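Local coordinates for phosphoenolpyruvate-protein phosphotransferase (Coxiella burnetii, PDB 3TRC) that probably transfers a phosphoryl group from phosphoenolpyruvate to a histidine of a partner protein, and is represented here by its GAF domain, at residues 89-95 and 113-119; 40-46 and 129-135; 27-32 and 58-62. One frame throughout, in Å; residues are numbered along the deposited sequence.

All three contacts involve the antiparallel sheet of one GAF domain. Contact 2 joins two inner strands and is the most buried, with its centre 5 Å from that of the chain; contacts 1 and 3 are partly buried, contact 1 adding the edge strand 90-92 to the same sheet and contact 3 laying helix 23-37 over strand 54-61. Contact 2 touches both others: Leu116 O to Ile132 N (2.8 Å) on the contact 1 side, and Leu45 O to Met58 N (2.8 Å) on the contact 3 side. Contacts 1 and 3 do not meet; their centres lie about 17 Å apart. Contacts 1 and 2 are backbone ladders, whereas no backbone-to-backbone hydrogen bond crosses contact 3.

Contact 1: 89-95 and 113-119; sequences PINLADA and HGFLGIP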
loop_
_atom_site.group_PDB
_atom_site.type_symbol
_atom_site.label_atom_id
_atom_site.label_comp_id
_atom_site.label_asym_id
_atom_site.label_seq_id
_atom_site.Cartn_x
_atom_site.Cartn_y
_atom_site.Cartn_z
ATOM N N PRO A 89 10.261 9.922 -10.787
ATOM C CA PRO A 89 9.303 11.027 -10.738
ATOM C C PRO A 89 9.883 12.335 -11.270
ATOM O O PRO A 89 11.080 12.605 -11.128
ATOM C CB PRO A 89 8.989 11.155 -9.240
ATOM C CG PRO A 89 9.329 9.816 -8.665
ATOM C CD PRO A 89 10.498 9.328 -9.463
ATOM N N ILE A 90 9.025 13.137 -11.891
ATOM C CA ILE A 90 9.357 14.510 -12.232
ATOM C C ILE A 90 8.390 15.408 -11.467
ATOM O O ILE A 90 7.170 15.295 -11.607
ATOM C CB ILE A 90 9.273 14.774 -13.749
ATOM C CG1 ILE A 90 10.242 13.855 -14.500
ATOM C CG2 ILE A 90 9.591 16.233 -14.050
ATOM C CD1 ILE A 90 10.284 14.098 -16.005
ATOM N N ASN A 91 8.950 16.280 -10.637
ATOM C CA ASN A 91 8.192 17.125 -9.720
ATOM C C ASN A 91 8.568 18.579 -9.984
ATOM O O ASN A 91 9.699 18.996 -9.702
ATOM C CB ASN A 91 8.562 16.724 -8.290
ATOM C CG ASN A 91 7.678 17.357 -7.232
ATOM O OD1 ASN A 91 7.015 18.360 -7.465
ATOM N ND2 ASN A 91 7.683 16.762 -6.042
ATOM N N LEU A 92 7.635 19.349 -10.536
ATOM C CA LEU A 92 7.925 20.714 -10.970
ATOM C C LEU A 92 6.905 21.711 -10.435
ATOM O O LEU A 92 5.746 21.369 -10.217
ATOM C CB LEU A 92 7.927 20.782 -12.499
ATOM C CG LEU A 92 8.818 19.768 -13.213
ATOM C CD1 LEU A 92 8.497 19.708 -14.704
ATOM C CD2 LEU A 92 10.282 20.086 -12.977
ATOM N N ALA A 93 7.339 22.954 -10.250
ATOM C CA ALA A 93 6.440 24.024 -9.834
ATOM C C ALA A 93 5.714 24.660 -11.021
ATOM O O ALA A 93 4.607 25.175 -10.874
ATOM C CB ALA A 93 7.199 25.084 -9.058
ATOM N N ASP A 94 6.338 24.629 -12.193
ATOM C CA ASP A 94 5.735 25.237 -13.378
ATOM C C ASP A 94 6.051 24.431 -14.640
ATOM O O ASP A 94 6.974 24.765 -15.392
ATOM C CB ASP A 94 6.220 26.682 -13.530
ATOM C CG ASP A 94 5.211 27.573 -14.232
ATOM O OD1 ASP A 94 4.327 27.056 -14.948
ATOM O OD2 ASP A 94 5.313 28.809 -14.077
ATOM N N ALA A 95 5.266 23.383 -14.868
ATOM C CA ALA A 95 5.496 22.458 -15.978
ATOM C C ALA A 95 5.628 23.118 -17.353
ATOM O O ALA A 95 6.497 22.737 -18.127
ATOM C CB ALA A 95 4.408 21.374 -16.010
ATOM N N HIS A 113 0.014 24.332 -13.491
ATOM C CA HIS A 113 1.420 24.679 -13.389
ATOM C C HIS A 113 2.179 23.624 -12.602
ATOM O O HIS A 113 3.036 22.942 -13.157
ATOM C CB HIS A 113 1.580 26.075 -12.785
ATOM C CG HIS A 113 1.035 27.159 -13.660
ATOM N ND1 HIS A 113 1.795 27.790 -14.621
ATOM C CD2 HIS A 113 -0.205 27.695 -13.751
ATOM C CE1 HIS A 113 1.053 28.682 -15.252
ATOM N NE2 HIS A 113 -0.166 28.645 -14.744
ATOM N N GLY A 114 1.854 23.477 -11.319
ATOM C CA GLY A 114 2.457 22.433 -10.506
ATOM C C GLY A 114 2.218 21.076 -11.142
ATOM O O GLY A 114 1.128 20.815 -11.643
ATOM N N PHE A 115 3.232 20.214 -11.111
ATOM C CA PHE A 115 3.209 18.948 -11.854
ATOM C C PHE A 115 3.955 17.858 -11.095
ATOM O O PHE A 115 5.086 18.057 -10.648
ATOM C CB PHE A 115 3.857 19.152 -13.234
ATOM C CG PHE A 115 3.972 17.901 -14.073
ATOM C CD1 PHE A 115 5.057 17.041 -13.934
ATOM C CD2 PHE A 115 3.030 17.623 -15.056
ATOM C CE1 PHE A 115 5.176 15.902 -14.732
ATOM C CE2 PHE A 115 3.139 16.486 -15.857
ATOM C CZ PHE A 115 4.215 15.626 -15.694
ATOM N N LEU A 116 3.317 16.706 -10.936
ATOM C CA LEU A 116 4.016 15.531 -10.430
ATOM C C LEU A 116 3.704 14.356 -11.335
ATOM O O LEU A 116 2.562 13.903 -11.407
ATOM C CB LEU A 116 3.600 15.214 -8.989
ATOM C CG LEU A 116 4.225 13.958 -8.369
ATOM C CD1 LEU A 116 5.746 14.045 -8.379
ATOM C CD2 LEU A 116 3.706 13.759 -6.945
ATOM N N GLY A 117 4.727 13.879 -12.040
ATOM C CA GLY A 117 4.576 12.732 -12.917
ATOM C C GLY A 117 5.323 11.554 -12.340
ATOM O O GLY A 117 6.502 11.663 -12.006
ATOM N N ILE A 118 4.631 10.427 -12.216
ATOM C CA ILE A 118 5.166 9.258 -11.535
ATOM C C ILE A 118 5.062 8.009 -12.403
ATOM O O ILE A 118 3.982 7.655 -12.876
ATOM C CB ILE A 118 4.417 9.037 -10.205
ATOM C CG1 ILE A 118 4.658 10.226 -9.278
ATOM C CG2 ILE A 118 4.834 7.734 -9.545
ATOM C CD1 ILE A 118 4.120 10.029 -7.912
ATOM N N PRO A 119 6.190 7.329 -12.616
ATOM C CA PRO A 119 6.142 6.120 -13.436
ATOM C C PRO A 119 5.484 4.987 -12.666
ATOM O O PRO A 119 5.710 4.822 -11.463
ATOM C CB PRO A 119 7.620 5.819 -13.698
ATOM C CG PRO A 119 8.323 6.393 -12.518
ATOM C CD PRO A 119 7.546 7.609 -12.113
#
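Residues 113-119 pair with 89-95 as an antiparallel ladder (axes 175° apart, 4.8 Å at closest) that adds edge strand 90-92 to the GAF sheet. At the start, His113 donates from ND1 to Asp94 OD1 (2.7 Å, 170°), a His-carboxylate hydrogen bond, while His113 O accepts from Ala95 N (2.8 Å, 179°) just past strand 90-92. His113 and Gly114 both face Gln134 on the neighbouring strand, a classic beta bulge. Phe115 forms a hydrogen-bonded pair with Leu92: its N reaches Leu92 O and its O receives Leu92 N, each at 2.9 Å. The Phe115 side chain packs CB on Ala95 CB (3.6 Å) and, with Ile90 and Leu92, faces helix 78-86. Leu116, in a non-hydrogen-bonded pair, points to the other face and brings CD1 to 3.9 Å from Asn91 CB; the Asn91 amide is held by Phe140 O and Glu145. Gly117 exchanges two 2.9 Å bonds with Ile90, N to O and O to N, and a CB here would clash with the Phe115 ring. Ile118 turns to helix 142-164 and sets CG1 4.4 Å from Pro89 CB. Last, Pro119 CD lies 3.8 Å from Pro89 N.

Contact 2: 40-46 and 129-135; sequences ADACSLF and ILVIQQL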
loop_
_atom_site.group_PDB
_atom_site.type_symbol
_atom_site.label_atom_id
_atom_site.label_comp_id
_atom_site.label_asym_id
_atom_site.label_seq_id
_atom_site.Cartn_x
_atom_site.Cartn_y
_atom_site.Cartn_z
ATOM N N ALA A 40 -5.398 18.166 -5.034
ATOM C CA ALA A 40 -4.832 18.595 -6.303
ATOM C C ALA A 40 -5.988 18.933 -7.234
ATOM O O ALA A 40 -7.130 18.587 -6.957
ATOM C CB ALA A 40 -3.957 17.500 -6.907
ATOM N N ASP A 41 -5.697 19.600 -8.345
ATOM C CA ASP A 41 -6.768 20.042 -9.239
ATOM C C ASP A 41 -7.047 19.105 -10.407
ATOM O O ASP A 41 -8.155 19.096 -10.942
ATOM C CB ASP A 41 -6.502 21.460 -9.728
ATOM C CG ASP A 41 -6.312 22.423 -8.586
ATOM O OD1 ASP A 41 -7.210 22.499 -7.716
ATOM O OD2 ASP A 41 -5.251 23.067 -8.527
ATOM N N ALA A 42 -6.055 18.306 -10.786
ATOM C CA ALA A 42 -6.266 17.278 -11.793
ATOM C C ALA A 42 -5.385 16.068 -11.519
ATOM O O ALA A 42 -4.292 16.187 -10.974
ATOM C CB ALA A 42 -6.009 17.831 -13.201
ATOM N N CYS A 43 -5.887 14.890 -11.861
ATOM C CA CYS A 43 -5.097 13.679 -11.749
ATOM C C CYS A 43 -5.514 12.760 -12.876
ATOM O O CYS A 43 -6.703 12.550 -13.104
ATOM C CB CYS A 43 -5.304 13.005 -10.392
ATOM S SG CYS A 43 -4.298 11.532 -10.154
ATOM N N SER A 44 -4.526 12.237 -13.590
ATOM C CA SER A 44 -4.766 11.376 -14.740
ATOM C C SER A 44 -3.894 10.135 -14.665
ATOM O O SER A 44 -2.787 10.175 -14.131
ATOM C CB SER A 44 -4.474 12.131 -16.045
ATOM O OG SER A 44 -5.287 13.295 -16.139
ATOM N N LEU A 45 -4.402 9.036 -15.208
ATOM C CA LEU A 45 -3.663 7.784 -15.214
ATOM C C LEU A 45 -3.606 7.273 -16.645
ATOM O O LEU A 45 -4.635 7.141 -17.305
ATOM C CB LEU A 45 -4.341 6.768 -14.289
ATOM C CG LEU A 45 -3.506 5.551 -13.884
ATOM C CD1 LEU A 45 -4.011 4.968 -12.573
ATOM C CD2 LEU A 45 -3.502 4.505 -14.986
ATOM N N PHE A 46 -2.389 7.032 -17.124
ATOM C CA PHE A 46 -2.163 6.547 -18.477
ATOM C C PHE A 46 -1.648 5.128 -18.396
ATOM O O PHE A 46 -0.887 4.788 -17.489
ATOM C CB PHE A 46 -1.107 7.399 -19.187
ATOM C CG PHE A 46 -1.549 8.804 -19.488
ATOM C CD1 PHE A 46 -1.413 9.807 -18.546
ATOM C CD2 PHE A 46 -2.082 9.123 -20.731
ATOM C CE1 PHE A 46 -1.809 11.109 -18.830
ATOM C CE2 PHE A 46 -2.487 10.414 -21.020
ATOM C CZ PHE A 46 -2.348 11.409 -20.079
ATOM N N ILE A 129 1.689 5.715 -16.388
ATOM C CA ILE A 129 2.124 6.954 -15.760
ATOM C C ILE A 129 0.984 7.572 -14.975
ATOM O O ILE A 129 -0.152 7.625 -15.450
ATOM C CB ILE A 129 2.568 7.991 -16.802
ATOM C CG1 ILE A 129 3.502 7.361 -17.839
ATOM C CG2 ILE A 129 3.224 9.183 -16.109
ATOM C CD1 ILE A 129 4.912 7.145 -17.341
ATOM N N LEU A 130 1.293 8.051 -13.775
ATOM C CA LEU A 130 0.329 8.787 -12.962
ATOM C C LEU A 130 0.718 10.261 -12.987
ATOM O O LEU A 130 1.861 10.610 -12.706
ATOM C CB LEU A 130 0.341 8.251 -11.526
ATOM C CG LEU A 130 -0.515 8.968 -10.480
ATOM C CD1 LEU A 130 -1.982 8.721 -10.774
ATOM C CD2 LEU A 130 -0.163 8.490 -9.070
ATOM N N VAL A 131 -0.231 11.125 -13.341
ATOM C CA VAL A 131 0.064 12.545 -13.510
ATOM C C VAL A 131 -0.839 13.375 -12.612
ATOM O O VAL A 131 -2.061 13.330 -12.742
ATOM C CB VAL A 131 -0.128 13.021 -14.965
ATOM C CG1 VAL A 131 0.139 14.527 -15.066
ATOM C CG2 VAL A 131 0.784 12.256 -15.917
ATOM N N ILE A 132 -0.226 14.139 -11.712
ATOM C CA ILE A 132 -0.963 14.981 -10.781
ATOM C C ILE A 132 -0.634 16.445 -11.084
ATOM O O ILE A 132 0.522 16.802 -11.262
ATOM C CB ILE A 132 -0.607 14.651 -9.309
ATOM C CG1 ILE A 132 -0.761 13.149 -9.027
ATOM C CG2 ILE A 132 -1.488 15.448 -8.361
ATOM C CD1 ILE A 132 0.532 12.356 -9.178
ATOM N N GLN A 133 -1.659 17.285 -11.174
ATOM C CA GLN A 133 -1.443 18.677 -11.549
ATOM C C GLN A 133 -2.209 19.609 -10.634
ATOM O O GLN A 133 -3.213 19.229 -10.045
ATOM C CB GLN A 133 -1.872 18.910 -12.999
ATOM C CG GLN A 133 -1.227 17.940 -13.992
ATOM C CD GLN A 133 -1.709 18.150 -15.417
ATOM O OE1 GLN A 133 -2.638 17.480 -15.882
ATOM N NE2 GLN A 133 -1.080 19.085 -16.121
ATOM N N GLN A 134 -1.717 20.833 -10.501
ATOM C CA GLN A 134 -2.447 21.838 -9.746
ATOM C C GLN A 134 -2.285 23.204 -10.388
ATOM O O GLN A 134 -1.332 23.449 -11.127
ATOM C CB GLN A 134 -2.021 21.857 -8.273
ATOM C CG GLN A 134 -0.539 22.027 -8.040
ATOM C CD GLN A 134 -0.133 21.636 -6.629
ATOM O OE1 GLN A 134 -0.962 21.197 -5.830
ATOM N NE2 GLN A 134 1.144 21.798 -6.318
ATOM N N LEU A 135 -3.241 24.079 -10.112
ATOM C CA LEU A 135 -3.234 25.427 -10.655
ATOM C C LEU A 135 -2.107 26.276 -10.069
ATOM O O LEU A 135 -1.531 27.112 -10.766
ATOM C CB LEU A 135 -4.588 26.090 -10.398
ATOM C CG LEU A 135 -5.790 25.405 -11.056
ATOM C CD1 LEU A 135 -7.095 25.865 -10.422
ATOM C CD2 LEU A 135 -5.798 25.643 -12.562
HETATM O O HOH W 1 -3.707 15.137 -14.798
#
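Strands 42-46 and 129-134 run antiparallel (168°, axes 4.7 Å apart), and over 42-46 and 129-133 the side chains alternate between two faces. On one face Cys43, with chi1 t, puts SG 3.7 Å from Leu130 CD1 and 4.0 Å from Ile132 CG1. Cys43 is modelled in two conformers, and a disulfide with Cys35 of helix 23-37 has been observed for this protein. The opposite face carries Phe46 (chi1 m), whose CE1 is 4.1 Å from Val131 CG2 and whose CB is 4.4 Å from Ile129 CB; Ile80 of helix 78-86 packs on all three. Ser44 (m) and Gln133 (m, t) converge on water 1, which accepts from Ser44 OG (2.8 Å) and donates to Gln133 OE1 (2.8 Å) and Val131 O (3.2 Å); Ser44 OG also bonds Thr60 OG1. Backbone hydrogen bonds run both ways between Ala42 and Gln133, Phe46 and Ile129, and Ser44 and Val131, the last with Ser44 N to Val131 O and Val131 N to Ser44 O both 2.8 Å. The ladder closes in a classic beta bulge: Asp41 N (3.0 Å) and Ala42 N (3.1 Å) share Gln133 O, and Asp41 (chi1 m) swings OD2 to Leu135 N (2.8 Å). A first strand paired in this way with the last strand, at the middle of the antiparallel sheet, is typical of the GAF fold.

Contact 3: 27-32 and 58-62; sequences LKLVVV and MATQG
This contact belongs to the helix-on-sheet layer of the GAF domain, where helix 23-37 lies along one face of strand 54-61. Residues 27-32 are alpha-helical, with phi/psi near -65/-42 and a hydrogen bond from Val31 N to Leu27 O (3.2 Å). Residues 58-61 are extended except at Met58, a selenomethionine whose phi/psi of -119/-12 accompanies a classic beta bulge: Met58 and Ala59 both face Leu45 of the adjacent strand. The two segments run in nearly the same direction, crossing at -26° with axes 7.0 Å apart at closest; the register sets the CA of Lys28 5.4 Å from that of Ala59, and the CA of Val31 5.6 Å from that of Gln61. One turn apart, Leu27 (m, t) and Val31 (m) point at the strand, which answers with Ala59 and Gln61; the CA-to-CB bond of Thr60 points away from the helix, and its OG1 hydrogen-bonds Ser44 OG. This is the helix-on-sheet packing of the GAF fold: helices 3-19, 23-37 and 142-164 on one side of the antiparallel sheet, helix 78-86 on the other. Ala59 CB sits between Leu27 CB (3.9 Å) and Val31 CG1 (4.0 Å), and Leu27 CD1 is 4.3 Å from Met58 CB. Gln61 (t, p) places CB 3.6 Å from Val31 O and OE1 3.8 Å from Val32 CG2. Lys28 (m, t, t, m) curls beside the strand: NZ makes a weak hydrogen bond to Met58 O (3.3 Å) and donates to water 2 (3.0 Å), which also accepts from Thr60 N (3.0 Å).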
loop_
_atom_site.group_PDB
_atom_site.type_symbol
_atom_site.label_atom_id
_atom_site.label_comp_id
_atom_site.label_asym_id
_atom_site.label_seq_id
_atom_site.Cartn_x
_atom_site.Cartn_y
_atom_site.Cartn_z
ATOM N N LEU A 27 -8.903 2.522 -10.864
ATOM C CA LEU A 27 -8.232 3.666 -11.463
ATOM C C LEU A 27 -9.071 4.926 -11.294
ATOM O O LEU A 27 -8.552 5.991 -10.966
ATOM C CB LEU A 27 -7.968 3.413 -12.951
ATOM C CG LEU A 27 -7.141 2.164 -13.273
ATOM C CD1 LEU A 27 -6.862 2.074 -14.771
ATOM C CD2 LEU A 27 -5.851 2.164 -12.479
ATOM N N LYS A 28 -10.374 4.800 -11.515
ATOM C CA LYS A 28 -11.248 5.965 -11.450
ATOM C C LYS A 28 -11.342 6.478 -10.017
ATOM O O LYS A 28 -11.432 7.681 -9.778
ATOM C CB LYS A 28 -12.627 5.641 -12.024
ATOM C CG LYS A 28 -12.559 5.209 -13.480
ATOM C CD LYS A 28 -13.869 5.410 -14.215
ATOM C CE LYS A 28 -13.662 5.183 -15.707
ATOM N NZ LYS A 28 -12.387 5.809 -16.183
ATOM N N LEU A 29 -11.298 5.549 -9.070
ATOM C CA LEU A 29 -11.355 5.871 -7.653
ATOM C C LEU A 29 -10.119 6.667 -7.258
ATOM O O LEU A 29 -10.202 7.684 -6.563
ATOM C CB LEU A 29 -11.432 4.563 -6.864
ATOM C CG LEU A 29 -11.316 4.453 -5.349
ATOM C CD1 LEU A 29 -11.716 3.040 -4.952
ATOM C CD2 LEU A 29 -9.912 4.767 -4.865
ATOM N N VAL A 30 -8.967 6.200 -7.723
ATOM C CA VAL A 30 -7.692 6.826 -7.402
ATOM C C VAL A 30 -7.583 8.279 -7.882
ATOM O O VAL A 30 -7.200 9.155 -7.111
ATOM C CB VAL A 30 -6.517 5.968 -7.915
ATOM C CG1 VAL A 30 -5.207 6.728 -7.808
ATOM C CG2 VAL A 30 -6.459 4.652 -7.137
ATOM N N VAL A 31 -7.930 8.559 -9.140
ATOM C CA VAL A 31 -7.774 9.924 -9.631
ATOM C C VAL A 31 -8.684 10.905 -8.880
ATOM O O VAL A 31 -8.306 12.052 -8.620
ATOM C CB VAL A 31 -7.966 10.026 -11.170
ATOM C CG1 VAL A 31 -6.966 9.127 -11.878
ATOM C CG2 VAL A 31 -9.394 9.675 -11.580
ATOM N N VAL A 32 -9.868 10.438 -8.499
ATOM C CA VAL A 32 -10.799 11.278 -7.757
ATOM C C VAL A 32 -10.281 11.509 -6.340
ATOM O O VAL A 32 -10.253 12.642 -5.855
ATOM C CB VAL A 32 -12.210 10.655 -7.694
ATOM C CG1 VAL A 32 -13.078 11.406 -6.689
ATOM C CG2 VAL A 32 -12.861 10.672 -9.069
HETATM N N MSE A 58 -6.479 6.466 -19.287
HETATM C CA MSE A 58 -7.430 5.448 -18.829
HETATM C C MSE A 58 -8.321 5.895 -17.665
HETATM O O MSE A 58 -9.315 5.241 -17.344
HETATM C CB MSE A 58 -6.700 4.133 -18.515
HETATM C CG MSE A 58 -6.152 3.421 -19.763
HETATM SE SE MSE A 58 -7.519 2.965 -21.089
HETATM C CE MSE A 58 -8.392 1.539 -20.094
ATOM N N ALA A 59 -7.976 7.024 -17.054
ATOM C CA ALA A 59 -8.794 7.619 -16.004
ATOM C C ALA A 59 -8.354 9.055 -15.787
ATOM O O ALA A 59 -7.170 9.367 -15.887
ATOM C CB ALA A 59 -8.657 6.829 -14.708
ATOM N N THR A 60 -9.307 9.933 -15.499
ATOM C CA THR A 60 -8.955 11.309 -15.196
ATOM C C THR A 60 -9.984 11.963 -14.295
ATOM O O THR A 60 -11.177 11.647 -14.335
ATOM C CB THR A 60 -8.770 12.170 -16.474
ATOM O OG1 THR A 60 -8.187 13.432 -16.120
ATOM C CG2 THR A 60 -10.112 12.417 -17.173
ATOM N N GLN A 61 -9.488 12.854 -13.450
ATOM C CA GLN A 61 -10.325 13.800 -12.742
ATOM C C GLN A 61 -9.758 15.173 -13.068
ATOM O O GLN A 61 -8.579 15.440 -12.831
ATOM C CB GLN A 61 -10.282 13.526 -11.242
ATOM C CG GLN A 61 -10.904 14.611 -10.387
ATOM C CD GLN A 61 -12.384 14.791 -10.648
ATOM O OE1 GLN A 61 -13.080 13.859 -11.057
ATOM N NE2 GLN A 61 -12.875 16.005 -10.421
ATOM N N GLY A 62 -10.579 16.033 -13.657
ATOM C CA GLY A 62 -10.132 17.374 -13.979
ATOM C C GLY A 62 -10.065 17.630 -15.471
ATOM O O GLY A 62 -10.238 18.762 -15.912
HETATM O O HOH W 2 -11.945 8.617 -15.184
#